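Local coordinates for protein TetR family transcriptional regulator (PDB 5XS9) that probably acts as a dimeric TetR-family repressor, BioQ, that binds operator DNA through its helix-turn-helix domain and controls transcription of biotin genes, at residues 77-82 and 138-143; 85-90 and 142-147. All coordinates share one frame; numbering follows the deposited sequence.

How the contacts relate
Following the chain from the N terminus, helix 71-87 supplies the first half of both contacts, 77-82 and then 85-90. The chain next runs through helices 92-101 and 106-122 before helix 129-155 brings 138-143 back to close contact 1, and at once 142-147 to close contact 2. The order of the four segments makes the two loops cross rather than nest. G142 and F143 belong to both contacts, whose centres lie about 9 Å apart, and L141 CD2 meets L86 CD1 at 3.9 Å between them. Together they tie helix 71-87 to helix 129-155 inside the C-terminal TetR-like region, and the 138-147 part also reaches the second subunit.

Contact 1 (77-82 and 138-143); sequences ESCRAL and YYVLGF
V140 forks toward the facing helix: chi1 of 169° sets CG1 opposite the backbone N and CG2 opposite the carbonyl carbon, so that each methyl meets a different residue. CG2 meets the sulfur of C79, with V140 CG2 to C79 SG at 3.8 Å. In C79 a chi1 of -76° lays the sulfur against this methyl, and its CB lies only a little farther from it. The other branch goes to L82, where V140 CG1 touches L82 CD2 at 3.8 Å and the two side chains pass at a slant. C79 and L82 stand three residues apart, so both turn to the same side of helix 71-87. A forked, beta-branched valine suits a place between two such neighbours. The small C79 lets the backbones come close, its CA 6.9 Å from V140 CA, while the larger L82 fills the next position. Helix 170-186 extends the apolar layer, with L178 against C79 and F174 against V140. All three touching side chains are buried, and no hydrogen bond or salt bridge links the segments. The join therefore rests on hydrophobic burial and dispersion, with its specificity set by shape rather than by polar pairing.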
# COMPACT_ATOMS: atom_id res chain seq x y z
N GLU A 77 -12.44 6.25 14.43
CA GLU A 77 -13.66 6.49 13.65
C GLU A 77 -13.31 6.89 12.26
O GLU A 77 -13.82 6.32 11.26
CB GLU A 77 -14.58 7.54 14.37
CG GLU A 77 -15.98 7.65 13.84
CD GLU A 77 -16.92 6.48 14.27
OE1 GLU A 77 -16.56 5.64 15.12
OE2 GLU A 77 -18.05 6.43 13.76
N SER A 78 -12.33 7.80 12.10
CA SER A 78 -11.89 8.18 10.78
C SER A 78 -11.30 7.08 9.93
O SER A 78 -11.52 7.00 8.72
CB SER A 78 -10.92 9.38 10.81
OG SER A 78 -11.69 10.52 11.22
N CYS A 79 -10.48 6.24 10.54
CA CYS A 79 -9.79 5.20 9.79
C CYS A 79 -10.78 4.10 9.40
O CYS A 79 -10.67 3.58 8.33
CB CYS A 79 -8.69 4.62 10.69
SG CYS A 79 -7.28 5.83 10.76
N ARG A 80 -11.70 3.73 10.30
CA ARG A 80 -12.72 2.73 9.95
C ARG A 80 -13.55 3.23 8.80
O ARG A 80 -13.80 2.49 7.84
CB ARG A 80 -13.66 2.39 11.11
CG ARG A 80 -13.10 1.55 12.23
CD ARG A 80 -14.23 1.14 13.18
NE ARG A 80 -14.79 2.27 13.94
CZ ARG A 80 -14.51 2.58 15.22
NH1 ARG A 80 -13.65 1.85 15.98
NH2 ARG A 80 -15.07 3.69 15.76
N ALA A 81 -13.93 4.51 8.83
CA ALA A 81 -14.80 5.02 7.74
C ALA A 81 -14.03 5.04 6.47
O ALA A 81 -14.56 4.74 5.39
CB ALA A 81 -15.34 6.41 8.05
N LEU A 82 -12.73 5.35 6.56
CA LEU A 82 -11.91 5.37 5.38
C LEU A 82 -11.74 3.95 4.77
O LEU A 82 -11.91 3.75 3.57
CB LEU A 82 -10.56 6.04 5.68
CG LEU A 82 -9.53 5.89 4.59
CD1 LEU A 82 -9.88 6.58 3.28
CD2 LEU A 82 -8.20 6.41 5.08
N TYR A 138 -0.71 5.81 5.79
CA TYR A 138 0.04 4.79 5.14
C TYR A 138 -0.30 3.42 5.67
O TYR A 138 -0.36 2.45 4.89
CB TYR A 138 1.53 5.05 5.23
CG TYR A 138 1.98 6.29 4.53
CD1 TYR A 138 1.54 6.60 3.27
CD2 TYR A 138 2.94 7.13 5.12
CE1 TYR A 138 1.96 7.75 2.67
CE2 TYR A 138 3.41 8.25 4.48
CZ TYR A 138 2.94 8.54 3.25
OH TYR A 138 3.36 9.69 2.58
N TYR A 139 -0.47 3.30 6.96
CA TYR A 139 -0.94 2.03 7.51
C TYR A 139 -2.30 1.58 6.91
O TYR A 139 -2.47 0.41 6.48
CB TYR A 139 -1.01 2.06 9.03
CG TYR A 139 -1.86 0.93 9.61
CD1 TYR A 139 -1.44 -0.38 9.55
CD2 TYR A 139 -3.15 1.17 10.07
CE1 TYR A 139 -2.21 -1.41 10.05
CE2 TYR A 139 -3.95 0.13 10.53
CZ TYR A 139 -3.48 -1.18 10.52
OH TYR A 139 -4.23 -2.27 11.03
N VAL A 140 -3.23 2.50 6.87
CA VAL A 140 -4.59 2.15 6.44
C VAL A 140 -4.57 1.77 4.94
O VAL A 140 -5.18 0.80 4.50
CB VAL A 140 -5.57 3.32 6.62
CG1 VAL A 140 -6.91 2.98 5.90
CG2 VAL A 140 -5.76 3.63 8.06
N LEU A 141 -3.82 2.51 4.15
CA LEU A 141 -3.67 2.15 2.77
C LEU A 141 -2.92 0.86 2.47
O LEU A 141 -3.33 0.08 1.59
CB LEU A 141 -3.10 3.34 1.93
CG LEU A 141 -3.88 4.63 1.93
CD1 LEU A 141 -2.99 5.69 1.27
CD2 LEU A 141 -5.20 4.46 1.25
N GLY A 142 -1.82 0.60 3.16
CA GLY A 142 -1.09 -0.67 2.98
C GLY A 142 -1.96 -1.86 3.42
O GLY A 142 -2.07 -2.89 2.74
N PHE A 143 -2.61 -1.69 4.54
CA PHE A 143 -3.50 -2.74 5.08
C PHE A 143 -4.57 -3.07 4.08
O PHE A 143 -4.77 -4.22 3.74
CB PHE A 143 -4.12 -2.32 6.39
CG PHE A 143 -5.02 -3.37 7.02
CD1 PHE A 143 -4.52 -4.17 8.04
CD2 PHE A 143 -6.29 -3.57 6.56
CE1 PHE A 143 -5.28 -5.13 8.64
CE2 PHE A 143 -7.10 -4.57 7.16
CZ PHE A 143 -6.59 -5.32 8.22

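Contact 2 (85-90 and 142-147); sequences ALLSHT and GFTVDE
The carboxylate of E147, which meets L87 across the contact, is held in a salt bridge from its OE2 to NH2 of R83, one turn earlier on the helix that carries L87. An acid buried between helices needs such a partner, and the nearby guanidinium probably favours its charged form. The E147 chain is extended, with CG anti to the backbone N (chi1 176°), and this reach brings the carboxylate across to the facing helix. There the L87 side chain crosses that of E147 at about a right angle, with L87 CD1 3.7 Å from E147 OE1. This is van der Waals contact with a polar atom, not a bond.

T144 shares the rest of the interface, its CA 7.5 Å from L86 CA. With OG1 beside the backbone N (chi1 -50°), CG2 is left pointing at the leucines. That methyl rests in the angle formed by the neighbouring L86 and L87: T144 CG2 is 3.7 Å from L87 CD2 and 4.0 Å from L86 CB. L86 crosses T144 nearly at right angles and L87 more obliquely. Threonine fits because its buried hydroxyl finds an acceptor in its own helix, V140 O, which also takes the backbone N-H of T144, while its other branch gives the leucines an apolar surface.

The backbone O of L86 accepts a bond from NE2 of Q148. Helix 92-101 flanks the contact, V96 touching L86 and A93 touching T144. Farther along the chain, H89 and T90 bond to D17 of helix 5-19, so the joint lies where the C-terminal helices meet the N-terminal part of the chain.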
# COMPACT_ATOMS: atom_id res chain seq x y z
N ALA A 85 -14.95 2.82 3.04
CA ALA A 85 -15.12 3.44 1.72
C ALA A 85 -14.22 2.82 0.67
O ALA A 85 -14.66 2.56 -0.46
CB ALA A 85 -14.97 4.93 1.79
N LEU A 86 -12.98 2.48 1.01
CA LEU A 86 -12.11 1.89 0.05
C LEU A 86 -12.60 0.49 -0.35
O LEU A 86 -12.52 0.09 -1.52
CB LEU A 86 -10.66 1.78 0.57
CG LEU A 86 -10.00 3.08 1.03
CD1 LEU A 86 -8.71 2.81 1.82
CD2 LEU A 86 -9.80 4.03 -0.15
N LEU A 87 -13.08 -0.26 0.64
CA LEU A 87 -13.56 -1.63 0.38
C LEU A 87 -14.86 -1.71 -0.43
O LEU A 87 -15.19 -2.76 -0.93
CB LEU A 87 -13.74 -2.39 1.68
CG LEU A 87 -12.41 -2.72 2.35
CD1 LEU A 87 -12.75 -3.42 3.66
CD2 LEU A 87 -11.49 -3.56 1.50
N SER A 88 -15.53 -0.60 -0.57
CA SER A 88 -16.83 -0.48 -1.24
C SER A 88 -16.70 -0.46 -2.72
O SER A 88 -17.71 -0.55 -3.36
CB SER A 88 -17.54 0.85 -0.80
OG SER A 88 -17.88 0.66 0.52
N HIS A 89 -15.50 -0.21 -3.28
CA HIS A 89 -15.28 -0.24 -4.70
C HIS A 89 -14.11 -1.12 -5.06
O HIS A 89 -13.14 -1.14 -4.33
CB HIS A 89 -15.02 1.16 -5.19
CG HIS A 89 -16.15 2.08 -4.85
ND1 HIS A 89 -17.29 2.17 -5.62
CD2 HIS A 89 -16.36 2.86 -3.76
CE1 HIS A 89 -18.14 3.00 -5.05
NE2 HIS A 89 -17.62 3.41 -3.90
N THR A 90 -14.25 -1.86 -6.17
CA THR A 90 -13.16 -2.61 -6.75
C THR A 90 -11.87 -1.73 -6.95
O THR A 90 -11.90 -0.63 -7.51
CB THR A 90 -13.55 -3.16 -8.13
OG1 THR A 90 -14.82 -3.81 -8.03
CG2 THR A 90 -12.46 -4.20 -8.70
N GLY A 142 -1.82 0.60 3.16
CA GLY A 142 -1.09 -0.67 2.98
C GLY A 142 -1.96 -1.86 3.42
O GLY A 142 -2.07 -2.89 2.74
N PHE A 143 -2.61 -1.69 4.54
CA PHE A 143 -3.50 -2.74 5.08
C PHE A 143 -4.57 -3.07 4.08
O PHE A 143 -4.77 -4.22 3.74
CB PHE A 143 -4.12 -2.32 6.39
CG PHE A 143 -5.02 -3.37 7.02
CD1 PHE A 143 -4.52 -4.17 8.04
CD2 PHE A 143 -6.29 -3.57 6.56
CE1 PHE A 143 -5.28 -5.13 8.64
CE2 PHE A 143 -7.10 -4.57 7.16
CZ PHE A 143 -6.59 -5.32 8.22
N THR A 144 -5.22 -2.05 3.58
CA THR A 144 -6.42 -2.21 2.76
C THR A 144 -6.11 -2.58 1.30
O THR A 144 -6.84 -3.38 0.75
CB THR A 144 -7.34 -0.98 2.82
OG1 THR A 144 -7.57 -0.60 4.21
CG2 THR A 144 -8.63 -1.30 2.19
N VAL A 145 -5.00 -2.11 0.71
CA VAL A 145 -4.55 -2.64 -0.54
C VAL A 145 -4.30 -4.14 -0.41
O VAL A 145 -4.67 -4.90 -1.30
CB VAL A 145 -3.25 -1.91 -1.06
CG1 VAL A 145 -2.69 -2.62 -2.28
CG2 VAL A 145 -3.55 -0.43 -1.40
N ASP A 146 -3.64 -4.57 0.65
CA ASP A 146 -3.31 -5.96 0.81
C ASP A 146 -4.60 -6.80 0.98
O ASP A 146 -4.78 -7.83 0.32
CB ASP A 146 -2.42 -6.10 2.02
CG ASP A 146 -2.02 -7.56 2.32
OD1 ASP A 146 -1.07 -8.04 1.76
OD2 ASP A 146 -2.66 -8.21 3.16
N GLU A 147 -5.50 -6.31 1.83
CA GLU A 147 -6.80 -6.99 2.11
C GLU A 147 -7.67 -7.17 0.84
O GLU A 147 -8.17 -8.23 0.53
CB GLU A 147 -7.53 -6.21 3.20
CG GLU A 147 -8.92 -6.73 3.54
CD GLU A 147 -9.60 -5.85 4.59
OE1 GLU A 147 -9.37 -4.61 4.66
OE2 GLU A 147 -10.37 -6.41 5.34